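Side-chain contacts in SusD homolog (Bacteroides thetaiotaomicron, PDB 3SGH), which probably binds glycans at the cell surface for uptake across the outer membrane, as other SusD-like lipoproteins do: residues Asn26-Pro31 and Tyr102-Leu107; Cys30-Ala35 and Trp77-Gly82; Tyr83-Phe88 and Ile123-Met128; Gly112-Ala117 and Asn189-Arg194. All coordinates share one frame; numbering follows the deposited sequence.

Contact 1: Asn26-Pro31 and Tyr102-Leu107; sequences NVYACP and YAMAQL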
loop_
_atom_site.group_PDB
_atom_site.type_symbol
_atom_site.label_atom_id
_atom_site.label_comp_id
_atom_site.label_asym_id
_atom_site.label_seq_id
_atom_site.Cartn_x
_atom_site.Cartn_y
_atom_site.Cartn_z
ATOM N N ASN A 26 15.283 0.424 1.254
ATOM C CA ASN A 26 14.453 1.579 0.873
ATOM C C ASN A 26 13.098 1.194 0.247
ATOM O O ASN A 26 12.186 2.004 0.244
ATOM C CB ASN A 26 15.219 2.471 -0.071
ATOM C CG ASN A 26 16.278 3.279 0.669
ATOM O OD1 ASN A 26 15.933 4.242 1.361
ATOM N ND2 ASN A 26 17.529 2.831 0.616
ATOM N N VAL A 27 12.931 -0.040 -0.240
ATOM C CA VAL A 27 11.610 -0.431 -0.731
ATOM C C VAL A 27 10.520 -0.502 0.333
ATOM O O VAL A 27 9.351 -0.454 -0.012
ATOM C CB VAL A 27 11.591 -1.739 -1.522
ATOM C CG1 VAL A 27 12.563 -1.650 -2.747
ATOM C CG2 VAL A 27 11.871 -2.967 -0.621
ATOM N N TYR A 28 10.874 -0.645 1.604
ATOM C CA TYR A 28 9.855 -0.858 2.624
ATOM C C TYR A 28 8.995 0.371 2.865
ATOM O O TYR A 28 7.787 0.265 2.982
ATOM C CB TYR A 28 10.504 -1.291 3.922
ATOM C CG TYR A 28 11.036 -2.708 3.899
ATOM C CD1 TYR A 28 10.186 -3.778 3.675
ATOM C CD2 TYR A 28 12.357 -3.004 4.192
ATOM C CE1 TYR A 28 10.623 -5.105 3.667
ATOM C CE2 TYR A 28 12.800 -4.336 4.177
ATOM C CZ TYR A 28 11.923 -5.384 3.919
ATOM O OH TYR A 28 12.318 -6.713 3.904
ATOM N N ALA A 29 9.623 1.532 2.891
ATOM C CA ALA A 29 8.915 2.768 3.200
ATOM C C ALA A 29 9.178 3.909 2.228
ATOM O O ALA A 29 8.432 4.888 2.264
ATOM C CB ALA A 29 9.257 3.227 4.607
ATOM N N CYS A 30 10.236 3.809 1.405
ATOM C CA CYS A 30 10.643 4.911 0.487
ATOM C C CYS A 30 10.790 6.272 1.182
ATOM O O CYS A 30 10.069 7.221 0.843
ATOM C CB CYS A 30 9.658 5.025 -0.666
ATOM S SG CYS A 30 9.823 3.598 -1.812
ATOM N N PRO A 31 11.726 6.388 2.138
ATOM C CA PRO A 31 11.938 7.671 2.830
ATOM C C PRO A 31 12.577 8.824 2.028
ATOM O O PRO A 31 12.326 10.001 2.346
ATOM C CB PRO A 31 12.827 7.290 3.999
ATOM C CG PRO A 31 13.584 6.089 3.518
ATOM C CD PRO A 31 12.602 5.319 2.673
ATOM N N TYR A 102 21.022 -13.525 3.490
ATOM C CA TYR A 102 20.369 -13.956 2.278
ATOM C C TYR A 102 18.858 -13.977 2.446
ATOM O O TYR A 102 18.131 -13.539 1.555
ATOM C CB TYR A 102 20.861 -15.332 1.846
ATOM C CG TYR A 102 20.193 -15.828 0.615
ATOM C CD1 TYR A 102 20.348 -15.159 -0.596
ATOM C CD2 TYR A 102 19.413 -16.995 0.633
ATOM C CE1 TYR A 102 19.738 -15.620 -1.751
ATOM C CE2 TYR A 102 18.809 -17.461 -0.540
ATOM C CZ TYR A 102 18.998 -16.768 -1.721
ATOM O OH TYR A 102 18.408 -17.217 -2.901
ATOM N N ALA A 103 18.380 -14.505 3.580
ATOM C CA ALA A 103 16.958 -14.502 3.897
ATOM C C ALA A 103 16.419 -13.069 3.812
ATOM O O ALA A 103 15.355 -12.826 3.225
ATOM C CB ALA A 103 16.731 -15.076 5.274
HETATM N N MSE A 104 17.128 -12.113 4.420
HETATM C CA MSE A 104 16.666 -10.721 4.383
HETATM C C MSE A 104 16.671 -10.139 2.979
HETATM O O MSE A 104 15.828 -9.311 2.652
HETATM C CB MSE A 104 17.465 -9.839 5.349
HETATM C CG MSE A 104 17.216 -10.196 6.796
HETATM SE SE MSE A 104 15.440 -9.901 7.362
HETATM C CE MSE A 104 15.143 -8.184 6.447
ATOM N N ALA A 105 17.630 -10.560 2.141
ATOM C CA ALA A 105 17.679 -10.088 0.748
ATOM C C ALA A 105 16.487 -10.645 -0.036
ATOM O O ALA A 105 15.850 -9.933 -0.790
ATOM C CB ALA A 105 19.018 -10.466 0.096
ATOM N N GLN A 106 16.129 -11.891 0.230
ATOM C CA GLN A 106 14.961 -12.513 -0.384
ATOM C C GLN A 106 13.666 -11.834 0.037
ATOM O O GLN A 106 12.809 -11.525 -0.799
ATOM C CB GLN A 106 14.892 -13.977 0.045
ATOM C CG GLN A 106 15.836 -14.862 -0.687
ATOM C CD GLN A 106 15.506 -16.328 -0.471
ATOM O OE1 GLN A 106 15.430 -16.790 0.666
ATOM N NE2 GLN A 106 15.276 -17.040 -1.557
ATOM N N LEU A 107 13.525 -11.638 1.333
ATOM C CA LEU A 107 12.329 -10.951 1.878
ATOM C C LEU A 107 12.160 -9.531 1.296
ATOM O O LEU A 107 11.077 -9.107 0.931
ATOM C CB LEU A 107 12.390 -10.919 3.379
ATOM C CG LEU A 107 11.272 -10.149 4.103
ATOM C CD1 LEU A 107 9.892 -10.772 3.834
ATOM C CD2 LEU A 107 11.613 -10.141 5.638
#
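Tyr-28 has CG anti to its carbonyl carbon (chi1 -73°), which directs the phenol toward helix 100-120, while Leu-107 turns CG anti to the backbone N (chi1 176°) and brings its branch point to the end of that ring. The two side chains run at about a right angle. The hydroxyl of Tyr-28, and not the ring face, meets the leucine: Tyr-28 OH lies 3.6 Å from Leu-107 CG and 3.9 Å from Leu-107 CD2. Selenomethionine Met-104, one turn earlier, bends at chi2 and chi3 and sets its terminal CE 4.1 Å from Tyr-28 OH. The CA atoms of Tyr-28 and Leu-107 are 10.4 Å apart, so one long aromatic side chain spans the gap, and only 100 Å² is buried. The hydroxyl is not left among carbons alone, because it is hydrogen-bonded to OG1 of Thr-108, the residue after the segment. Phe-176 meets the ring of Tyr-28 edge-to-face, and Trp-184 of helix 181-198 touches both Met-104 and Leu-107. This buried junction, in which a phenol hydroxyl meets aliphatic groups, joins the short helix 26-29 to helix 100-120 within a largely helical SusD-like fold, described as an alpha-alpha superhelix.

Contact 2: Cys30-Ala35 and Trp77-Gly82; sequences CPQQNA and WGRLYG
Arg-79 reaches from helix 75-84 to the start of helix 33-40, its CB directed at that segment but the first touch made by CG, 4.0 Å from Ala-35 CB. CD comes closer, 3.6 Å from Ala-35 CB. Bends at chi2 (59°) and chi3 (62°) then lay the chain along the residue, with NE 3.7 Å from Ala-35 CA. CZ stands 3.8 Å from Ala-35 N, which sits over the centre of one guanidinium face. At the tip, NH1 is 3.8 Å from Gln-32 OE1, and NH2 lies 3.6 Å from Asn-34 CB. Gln-32 is the N-cap: its OE1 takes the N-H of Ala-35 at 3.0 Å and, weakly, that of Asn-34, while its NE2 donates to Asn-34 OD1. A water at the guanidinium edge weakly joins NH2 to Asn-34 OD1. The firm polar partner is Glu-38, one helical turn beyond Ala-35, whose OE1 forms a salt bridge with NE. Cut back to an alanine, this residue would probably leave Glu-38 without its charged mate and the Ala-35 methyl without its cover. Glu-38 and the capping oxygen probably offset the cation's charge over this helix N-terminus, and the contact thus appears to combine alkyl packing on Ala-35 with a salt bridge.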
loop_
_atom_site.group_PDB
_atom_site.type_symbol
_atom_site.label_atom_id
_atom_site.label_comp_id
_atom_site.label_asym_id
_atom_site.label_seq_id
_atom_site.Cartn_x
_atom_site.Cartn_y
_atom_site.Cartn_z
ATOM N N CYS A 30 10.236 3.809 1.405
ATOM C CA CYS A 30 10.643 4.911 0.487
ATOM C C CYS A 30 10.790 6.272 1.182
ATOM O O CYS A 30 10.069 7.221 0.843
ATOM C CB CYS A 30 9.658 5.025 -0.666
ATOM S SG CYS A 30 9.823 3.598 -1.812
ATOM N N PRO A 31 11.726 6.388 2.138
ATOM C CA PRO A 31 11.938 7.671 2.830
ATOM C C PRO A 31 12.577 8.824 2.028
ATOM O O PRO A 31 12.326 10.001 2.346
ATOM C CB PRO A 31 12.827 7.290 3.999
ATOM C CG PRO A 31 13.584 6.089 3.518
ATOM C CD PRO A 31 12.602 5.319 2.673
ATOM N N GLN A 32 13.426 8.511 1.055
ATOM C CA GLN A 32 14.081 9.565 0.301
ATOM C C GLN A 32 12.998 10.391 -0.401
ATOM O O GLN A 32 12.001 9.852 -0.902
ATOM C CB GLN A 32 15.085 8.967 -0.665
ATOM C CG GLN A 32 16.031 9.984 -1.322
ATOM C CD GLN A 32 15.501 10.617 -2.569
ATOM O OE1 GLN A 32 14.553 10.106 -3.201
ATOM N NE2 GLN A 32 16.127 11.720 -2.970
ATOM N N GLN A 33 13.203 11.695 -0.505
ATOM C CA GLN A 33 12.129 12.576 -0.895
ATOM C C GLN A 33 11.502 12.246 -2.259
ATOM O O GLN A 33 10.282 12.326 -2.393
ATOM C CB GLN A 33 12.566 14.051 -0.816
ATOM C CG GLN A 33 13.657 14.416 -1.815
ATOM C CD GLN A 33 14.424 15.635 -1.400
ATOM O OE1 GLN A 33 14.926 15.723 -0.253
ATOM N NE2 GLN A 33 14.487 16.612 -2.285
ATOM N N ASN A 34 12.317 11.867 -3.257
ATOM C CA ASN A 34 11.772 11.536 -4.579
ATOM C C ASN A 34 11.158 10.147 -4.629
ATOM O O ASN A 34 10.124 9.972 -5.255
ATOM C CB ASN A 34 12.861 11.672 -5.630
ATOM C CG ASN A 34 13.514 13.061 -5.587
ATOM O OD1 ASN A 34 14.698 13.184 -5.316
ATOM N ND2 ASN A 34 12.715 14.095 -5.772
ATOM N N ALA A 35 11.768 9.179 -3.961
ATOM C CA ALA A 35 11.155 7.851 -3.779
ATOM C C ALA A 35 9.790 8.001 -3.108
ATOM O O ALA A 35 8.832 7.374 -3.532
ATOM C CB ALA A 35 12.075 6.953 -2.913
ATOM N N TRP A 77 8.795 1.577 -11.440
ATOM C CA TRP A 77 9.697 0.543 -11.934
ATOM C C TRP A 77 11.113 0.924 -11.640
ATOM O O TRP A 77 11.877 0.142 -11.063
ATOM C CB TRP A 77 9.510 0.314 -13.427
ATOM C CG TRP A 77 10.579 -0.534 -14.046
ATOM C CD1 TRP A 77 11.854 -0.158 -14.256
ATOM C CD2 TRP A 77 10.477 -1.905 -14.534
ATOM N NE1 TRP A 77 12.569 -1.188 -14.843
ATOM C CE2 TRP A 77 11.750 -2.272 -15.011
ATOM C CE3 TRP A 77 9.442 -2.856 -14.591
ATOM C CZ2 TRP A 77 12.018 -3.540 -15.599
ATOM C CZ3 TRP A 77 9.705 -4.127 -15.177
ATOM C CH2 TRP A 77 10.996 -4.457 -15.654
ATOM N N GLY A 78 11.489 2.131 -12.049
ATOM C CA GLY A 78 12.886 2.570 -11.908
ATOM C C GLY A 78 13.341 2.635 -10.468
ATOM O O GLY A 78 14.487 2.265 -10.117
ATOM N N ARG A 79 12.432 3.094 -9.614
ATOM C CA ARG A 79 12.765 3.278 -8.228
ATOM C C ARG A 79 12.972 1.917 -7.511
ATOM O O ARG A 79 13.986 1.709 -6.803
ATOM C CB ARG A 79 11.654 4.096 -7.548
ATOM C CG ARG A 79 11.939 4.468 -6.065
ATOM C CD ARG A 79 13.202 5.279 -5.885
ATOM N NE ARG A 79 13.137 6.554 -6.565
ATOM C CZ ARG A 79 14.049 7.511 -6.495
ATOM N NH1 ARG A 79 15.121 7.361 -5.726
ATOM N NH2 ARG A 79 13.858 8.623 -7.174
ATOM N N LEU A 80 12.008 1.015 -7.694
ATOM C CA LEU A 80 12.007 -0.257 -7.013
ATOM C C LEU A 80 13.105 -1.173 -7.579
ATOM O O LEU A 80 13.838 -1.782 -6.813
ATOM C CB LEU A 80 10.648 -0.949 -7.138
ATOM C CG LEU A 80 9.524 -0.147 -6.433
ATOM C CD1 LEU A 80 8.164 -0.824 -6.632
ATOM C CD2 LEU A 80 9.836 0.030 -4.895
ATOM N N TYR A 81 13.196 -1.284 -8.910
ATOM C CA TYR A 81 14.328 -1.977 -9.503
ATOM C C TYR A 81 15.669 -1.425 -9.057
ATOM O O TYR A 81 16.582 -2.183 -8.789
ATOM C CB TYR A 81 14.277 -1.962 -11.027
ATOM C CG TYR A 81 13.827 -3.260 -11.614
ATOM C CD1 TYR A 81 12.518 -3.682 -11.528
ATOM C CD2 TYR A 81 14.735 -4.040 -12.315
ATOM C CE1 TYR A 81 12.125 -4.913 -12.076
ATOM C CE2 TYR A 81 14.371 -5.227 -12.879
ATOM C CZ TYR A 81 13.074 -5.675 -12.754
ATOM O OH TYR A 81 12.759 -6.876 -13.345
ATOM N N GLY A 82 15.792 -0.110 -8.961
ATOM C CA GLY A 82 17.038 0.492 -8.538
ATOM C C GLY A 82 17.488 0.079 -7.151
ATOM O O GLY A 82 18.697 -0.113 -6.894
HETATM O O HOH W 1 16.418 10.692 -6.638
#

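Contact 3: Tyr83-Phe88 and Ile123-Met128; sequences YIYPSF and IPYTQM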
loop_
_atom_site.group_PDB
_atom_site.type_symbol
_atom_site.label_atom_id
_atom_site.label_comp_id
_atom_site.label_asym_id
_atom_site.label_seq_id
_atom_site.Cartn_x
_atom_site.Cartn_y
_atom_site.Cartn_z
ATOM N N TYR A 83 16.539 -0.063 -6.233
ATOM C CA TYR A 83 16.911 -0.459 -4.881
ATOM C C TYR A 83 17.241 -1.969 -4.788
ATOM O O TYR A 83 18.165 -2.358 -4.079
ATOM C CB TYR A 83 15.805 -0.096 -3.875
ATOM C CG TYR A 83 15.646 1.375 -3.613
ATOM C CD1 TYR A 83 16.751 2.190 -3.386
ATOM C CD2 TYR A 83 14.372 1.936 -3.490
ATOM C CE1 TYR A 83 16.605 3.528 -3.145
ATOM C CE2 TYR A 83 14.211 3.268 -3.220
ATOM C CZ TYR A 83 15.318 4.070 -3.048
ATOM O OH TYR A 83 15.154 5.405 -2.770
ATOM N N ILE A 84 16.490 -2.806 -5.502
ATOM C CA ILE A 84 16.603 -4.239 -5.332
ATOM C C ILE A 84 17.781 -4.817 -6.107
ATOM O O ILE A 84 18.452 -5.726 -5.613
ATOM C CB ILE A 84 15.288 -4.957 -5.737
ATOM C CG1 ILE A 84 14.145 -4.491 -4.794
ATOM C CG2 ILE A 84 15.479 -6.479 -5.741
ATOM C CD1 ILE A 84 14.441 -4.687 -3.249
ATOM N N TYR A 85 18.039 -4.285 -7.302
ATOM C CA TYR A 85 19.113 -4.850 -8.151
ATOM C C TYR A 85 20.157 -3.793 -8.457
ATOM O O TYR A 85 19.777 -2.638 -8.664
ATOM C CB TYR A 85 18.525 -5.378 -9.452
ATOM C CG TYR A 85 17.409 -6.357 -9.301
ATOM C CD1 TYR A 85 17.656 -7.707 -9.002
ATOM C CD2 TYR A 85 16.096 -5.975 -9.522
ATOM C CE1 TYR A 85 16.609 -8.610 -8.882
ATOM C CE2 TYR A 85 15.043 -6.911 -9.413
ATOM C CZ TYR A 85 15.320 -8.201 -9.097
ATOM O OH TYR A 85 14.275 -9.079 -8.955
ATOM N N PRO A 86 21.461 -4.171 -8.523
ATOM C CA PRO A 86 21.997 -5.546 -8.446
ATOM C C PRO A 86 22.232 -6.087 -7.038
ATOM O O PRO A 86 22.738 -7.183 -6.893
ATOM C CB PRO A 86 23.336 -5.435 -9.227
ATOM C CG PRO A 86 23.798 -4.050 -8.954
ATOM C CD PRO A 86 22.515 -3.212 -8.963
ATOM N N SER A 87 21.878 -5.350 -6.001
ATOM C CA SER A 87 22.239 -5.787 -4.654
ATOM C C SER A 87 21.737 -7.186 -4.336
ATOM O O SER A 87 22.448 -7.915 -3.677
ATOM C CB SER A 87 21.763 -4.800 -3.598
ATOM O OG SER A 87 22.405 -3.558 -3.811
ATOM N N PHE A 88 20.531 -7.550 -4.790
ATOM C CA PHE A 88 20.012 -8.878 -4.510
ATOM C C PHE A 88 20.999 -9.975 -4.963
ATOM O O PHE A 88 21.299 -10.942 -4.217
ATOM C CB PHE A 88 18.648 -9.177 -5.171
ATOM C CG PHE A 88 18.239 -10.562 -4.940
ATOM C CD1 PHE A 88 17.841 -10.940 -3.690
ATOM C CD2 PHE A 88 18.372 -11.529 -5.921
ATOM C CE1 PHE A 88 17.532 -12.253 -3.416
ATOM C CE2 PHE A 88 18.078 -12.832 -5.668
ATOM C CZ PHE A 88 17.662 -13.207 -4.403
ATOM N N ILE A 123 6.205 -9.057 -14.455
ATOM C CA ILE A 123 7.536 -8.496 -14.314
ATOM C C ILE A 123 8.534 -9.613 -14.548
ATOM O O ILE A 123 8.225 -10.765 -14.323
ATOM C CB ILE A 123 7.758 -7.940 -12.888
ATOM C CG1 ILE A 123 7.544 -9.024 -11.823
ATOM C CG2 ILE A 123 6.902 -6.645 -12.601
ATOM C CD1 ILE A 123 7.970 -8.619 -10.394
ATOM N N PRO A 124 9.782 -9.276 -14.888
ATOM C CA PRO A 124 10.830 -10.294 -14.814
ATOM C C PRO A 124 11.133 -10.637 -13.359
ATOM O O PRO A 124 11.174 -9.731 -12.496
ATOM C CB PRO A 124 12.050 -9.617 -15.476
ATOM C CG PRO A 124 11.590 -8.320 -16.001
ATOM C CD PRO A 124 10.289 -7.969 -15.319
ATOM N N TYR A 125 11.341 -11.912 -13.077
ATOM C CA TYR A 125 11.619 -12.347 -11.720
ATOM C C TYR A 125 12.399 -13.671 -11.755
ATOM O O TYR A 125 13.621 -13.651 -11.545
ATOM C CB TYR A 125 10.322 -12.383 -10.875
ATOM C CG TYR A 125 10.551 -12.677 -9.403
ATOM C CD1 TYR A 125 10.766 -11.654 -8.493
ATOM C CD2 TYR A 125 10.590 -13.991 -8.940
ATOM C CE1 TYR A 125 11.006 -11.910 -7.144
ATOM C CE2 TYR A 125 10.845 -14.257 -7.564
ATOM C CZ TYR A 125 11.058 -13.194 -6.695
ATOM O OH TYR A 125 11.321 -13.422 -5.374
ATOM N N THR A 126 11.743 -14.764 -12.112
ATOM C CA THR A 126 12.371 -16.096 -12.099
ATOM C C THR A 126 13.540 -16.220 -13.053
ATOM O O THR A 126 14.514 -16.913 -12.752
ATOM C CB THR A 126 11.365 -17.210 -12.393
ATOM O OG1 THR A 126 10.829 -17.041 -13.701
ATOM C CG2 THR A 126 10.212 -17.189 -11.401
ATOM N N GLN A 127 13.457 -15.509 -14.172
ATOM C CA GLN A 127 14.417 -15.641 -15.269
ATOM C C GLN A 127 15.516 -14.591 -15.227
ATOM O O GLN A 127 16.343 -14.542 -16.120
ATOM C CB GLN A 127 13.691 -15.547 -16.612
ATOM C CG GLN A 127 12.618 -16.612 -16.810
ATOM C CD GLN A 127 13.145 -17.993 -16.553
ATOM O OE1 GLN A 127 13.935 -18.526 -17.340
ATOM N NE2 GLN A 127 12.700 -18.600 -15.462
HETATM N N MSE A 128 15.522 -13.735 -14.207
HETATM C CA MSE A 128 16.582 -12.751 -14.104
HETATM C C MSE A 128 17.908 -13.362 -13.717
HETATM O O MSE A 128 17.965 -14.299 -12.897
HETATM C CB MSE A 128 16.215 -11.704 -13.117
HETATM C CG MSE A 128 15.070 -10.930 -13.607
HETATM SE SE MSE A 128 14.647 -9.695 -12.249
HETATM C CE MSE A 128 16.005 -8.378 -12.576
HETATM O O HOH W 2 12.094 -8.611 -10.308
#
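Tyr-85 and selenomethionine Met-128 approach from opposite directions and supply nearly all of the 128 Å² buried here; Met-128 was modelled in two conformers, and its geometry below is that of one of them. The apolar part is a CH-pi contact: CE of Met-128 stands over the face of the Tyr-85 ring, 3.6 Å from its centroid and 12° off the normal. A bend at chi3 (79°) folds that methyl inward over the ring. Ile-84 CG2 lies over the opposite face, so the ring is held between a methyl from each side. The chalcogen part is a Met-aromatic contact, oblique rather than stacked, with Met-128 SE 4.2 Å from the Tyr-85 centroid and 38° off its normal. SE is also 3.4 Å from Tyr-85 OH. The polar part runs through the same hydroxyl. A water lies 2.6 Å from Tyr-85 OH and donates to Pro-124 O, also at 2.6 Å, tying the phenol to the loop backbone. Arg-109 of helix 100-120 forms a further hydrogen bond with Tyr-85 OH through NE, and makes a cation-pi contact with Tyr-125. A phenylalanine in place of Tyr-85 would probably leave the water and Arg-109 NE without their hydroxyl partner. The loop itself is shaped by a type I turn from Tyr-125 to Met-128. In the conformer described the selenomethionine covers the ring face and reaches the hydroxyl as well, and the hydroxyl, with a water and Arg-109 as partners, probably fixes where the ring's end sits.

Contact 4: Gly112-Ala117 and Asn189-Arg194; sequences GMQLLA and NTLKLR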
loop_
_atom_site.group_PDB
_atom_site.type_symbol
_atom_site.label_atom_id
_atom_site.label_comp_id
_atom_site.label_asym_id
_atom_site.label_seq_id
_atom_site.Cartn_x
_atom_site.Cartn_y
_atom_site.Cartn_z
ATOM N N GLY A 112 9.514 -5.611 -2.456
ATOM C CA GLY A 112 9.584 -4.632 -3.504
ATOM C C GLY A 112 8.856 -5.092 -4.740
ATOM O O GLY A 112 8.175 -4.310 -5.403
HETATM N N MSE A 113 9.043 -6.364 -5.077
HETATM C CA MSE A 113 8.491 -6.885 -6.303
HETATM C C MSE A 113 7.001 -7.218 -6.184
HETATM O O MSE A 113 6.287 -7.197 -7.195
HETATM C CB MSE A 113 9.290 -8.080 -6.790
HETATM C CG MSE A 113 10.737 -7.644 -7.203
HETATM SE SE MSE A 113 10.740 -6.337 -8.648
HETATM C CE MSE A 113 11.702 -4.917 -7.797
ATOM N N GLN A 114 6.507 -7.524 -4.988
ATOM C CA GLN A 114 5.058 -7.714 -4.836
ATOM C C GLN A 114 4.336 -6.388 -5.046
ATOM O O GLN A 114 3.268 -6.359 -5.624
ATOM C CB GLN A 114 4.682 -8.372 -3.510
ATOM C CG GLN A 114 4.993 -7.646 -2.220
ATOM C CD GLN A 114 4.024 -6.512 -1.872
ATOM O OE1 GLN A 114 2.842 -6.615 -2.137
ATOM N NE2 GLN A 114 4.549 -5.429 -1.281
ATOM N N LEU A 115 4.963 -5.291 -4.609
ATOM C CA LEU A 115 4.473 -3.967 -4.917
ATOM C C LEU A 115 4.473 -3.705 -6.419
ATOM O O LEU A 115 3.469 -3.260 -6.967
ATOM C CB LEU A 115 5.268 -2.885 -4.200
ATOM C CG LEU A 115 4.897 -1.422 -4.471
ATOM C CD1 LEU A 115 3.427 -1.184 -4.283
ATOM C CD2 LEU A 115 5.770 -0.501 -3.581
ATOM N N LEU A 116 5.569 -4.030 -7.102
ATOM C CA LEU A 116 5.653 -3.711 -8.525
ATOM C C LEU A 116 4.661 -4.592 -9.303
ATOM O O LEU A 116 4.006 -4.132 -10.244
ATOM C CB LEU A 116 7.103 -3.845 -9.023
ATOM C CG LEU A 116 7.349 -3.374 -10.465
ATOM C CD1 LEU A 116 6.869 -1.905 -10.665
ATOM C CD2 LEU A 116 8.851 -3.575 -10.899
ATOM N N ALA A 117 4.527 -5.860 -8.913
ATOM C CA ALA A 117 3.538 -6.765 -9.544
ATOM C C ALA A 117 2.110 -6.257 -9.335
ATOM O O ALA A 117 1.285 -6.351 -10.258
ATOM C CB ALA A 117 3.648 -8.217 -9.013
ATOM N N ASN A 189 5.567 -13.489 7.791
ATOM C CA ASN A 189 4.273 -14.197 7.759
ATOM C C ASN A 189 3.105 -13.275 7.505
ATOM O O ASN A 189 2.149 -13.660 6.829
ATOM C CB ASN A 189 4.080 -15.024 9.033
ATOM C CG ASN A 189 4.859 -16.337 8.969
ATOM O OD1 ASN A 189 4.628 -17.149 8.083
ATOM N ND2 ASN A 189 5.791 -16.532 9.898
ATOM N N THR A 190 3.188 -12.036 7.979
ATOM C CA THR A 190 2.101 -11.091 7.770
ATOM C C THR A 190 2.099 -10.673 6.287
ATOM O O THR A 190 1.045 -10.516 5.668
ATOM C CB THR A 190 2.215 -9.853 8.681
ATOM O OG1 THR A 190 2.275 -10.250 10.060
ATOM C CG2 THR A 190 1.033 -8.914 8.499
ATOM N N LEU A 191 3.279 -10.524 5.722
ATOM C CA LEU A 191 3.400 -10.257 4.270
ATOM C C LEU A 191 2.866 -11.406 3.460
ATOM O O LEU A 191 2.111 -11.209 2.473
ATOM C CB LEU A 191 4.862 -10.074 3.880
ATOM C CG LEU A 191 5.167 -9.793 2.402
ATOM C CD1 LEU A 191 4.444 -8.539 1.863
ATOM C CD2 LEU A 191 6.696 -9.706 2.172
ATOM N N LYS A 192 3.206 -12.606 3.896
ATOM C CA LYS A 192 2.688 -13.821 3.265
ATOM C C LYS A 192 1.160 -13.790 3.300
ATOM O O LYS A 192 0.508 -14.046 2.306
ATOM C CB LYS A 192 3.225 -15.072 3.929
ATOM C CG LYS A 192 2.752 -16.384 3.290
ATOM C CD LYS A 192 3.548 -17.556 3.925
ATOM C CE LYS A 192 3.087 -18.898 3.412
ATOM N NZ LYS A 192 3.914 -20.041 3.901
ATOM N N LEU A 193 0.588 -13.411 4.436
ATOM C CA LEU A 193 -0.881 -13.319 4.547
ATOM C C LEU A 193 -1.480 -12.195 3.678
ATOM O O LEU A 193 -2.522 -12.416 3.016
ATOM C CB LEU A 193 -1.294 -13.157 6.003
ATOM C CG LEU A 193 -2.772 -13.094 6.309
ATOM C CD1 LEU A 193 -3.459 -14.362 5.790
ATOM C CD2 LEU A 193 -2.976 -12.947 7.832
ATOM N N ARG A 194 -0.820 -11.041 3.637
ATOM C CA ARG A 194 -1.238 -9.927 2.722
ATOM C C ARG A 194 -1.302 -10.395 1.275
ATOM O O ARG A 194 -2.310 -10.186 0.550
ATOM C CB ARG A 194 -0.281 -8.757 2.801
ATOM C CG ARG A 194 -0.642 -7.631 1.830
ATOM C CD ARG A 194 0.506 -6.619 1.705
ATOM N NE ARG A 194 0.654 -5.786 2.886
ATOM C CZ ARG A 194 1.602 -4.835 3.012
ATOM N NH1 ARG A 194 2.498 -4.633 2.042
ATOM N NH2 ARG A 194 1.689 -4.129 4.105
#
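Gln-114 lays its aliphatic part against Leu-191, Gln-114 CG standing 4.2 Å from Leu-191 CD1 in the interior of the protein. These are the residues whose CA atoms come nearest across the two helices, and at 9.6 Å they show that side chains, not backbones, make the meeting. In Gln-114, CG sits between the backbone N and the carbonyl carbon (chi1 63°), and a second bend at chi2 (78°) curls the amide back along its own helix instead of extending it across the gap. The curled amide then donates through NE2 to the backbone O of Tyr-111, in the preceding turn. Arg-194, one turn beyond Leu-191, comes in at about a right angle to the glutamine. Its NH1 is 4.0 Å from Gln-114 NE2, which lies at the edge of the guanidinium and near its plane. The amide and guanidinium planes are 57° apart. Both nitrogens carry hydrogens to give, so the spacing between them is a van der Waals approach between two donors. Tyr-111 takes one donor from each, its hydroxyl accepting from Arg-194 NH1 and its carbonyl from Gln-114 NE2. Glu-321 of helix 319-331 forms a salt bridge with Arg-194 NE, which probably balances the buried charge. The direct contact covers only 97 Å², made of one carbon-to-carbon touch and an edge approach; the hydrogen bond that joins helices 100-120 and 181-198 here is Arg-194 NH1 to Tyr-111 OH, while Gln-114 is tied back to its own helix.

In the fold
Contacts 1 and 4 are buried and both use helix 100-120, opposing it to helix 26-29 and helix 181-198 respectively; they meet where Leu-107 CD1 packs on Leu-191 CD2 at 3.8 Å. Contacts 2 and 3 are only partly buried and share helix 75-84, whose Trp-77 CH2 also packs on Pro-124 CD at 3.6 Å. Contact 3 lies farthest from the chain's centre, about 21 Å centre to centre, against about 10 Å for contact 4. Each contact has protein partners outside its segments (Thr-108, Glu-38, Arg-109, and Tyr-111 with Glu-321); a water bridges the segments in contact 3 and, weakly, in contact 2. Contacts 1 and 2 start from one stretch, sharing Cys-30 and Pro-31.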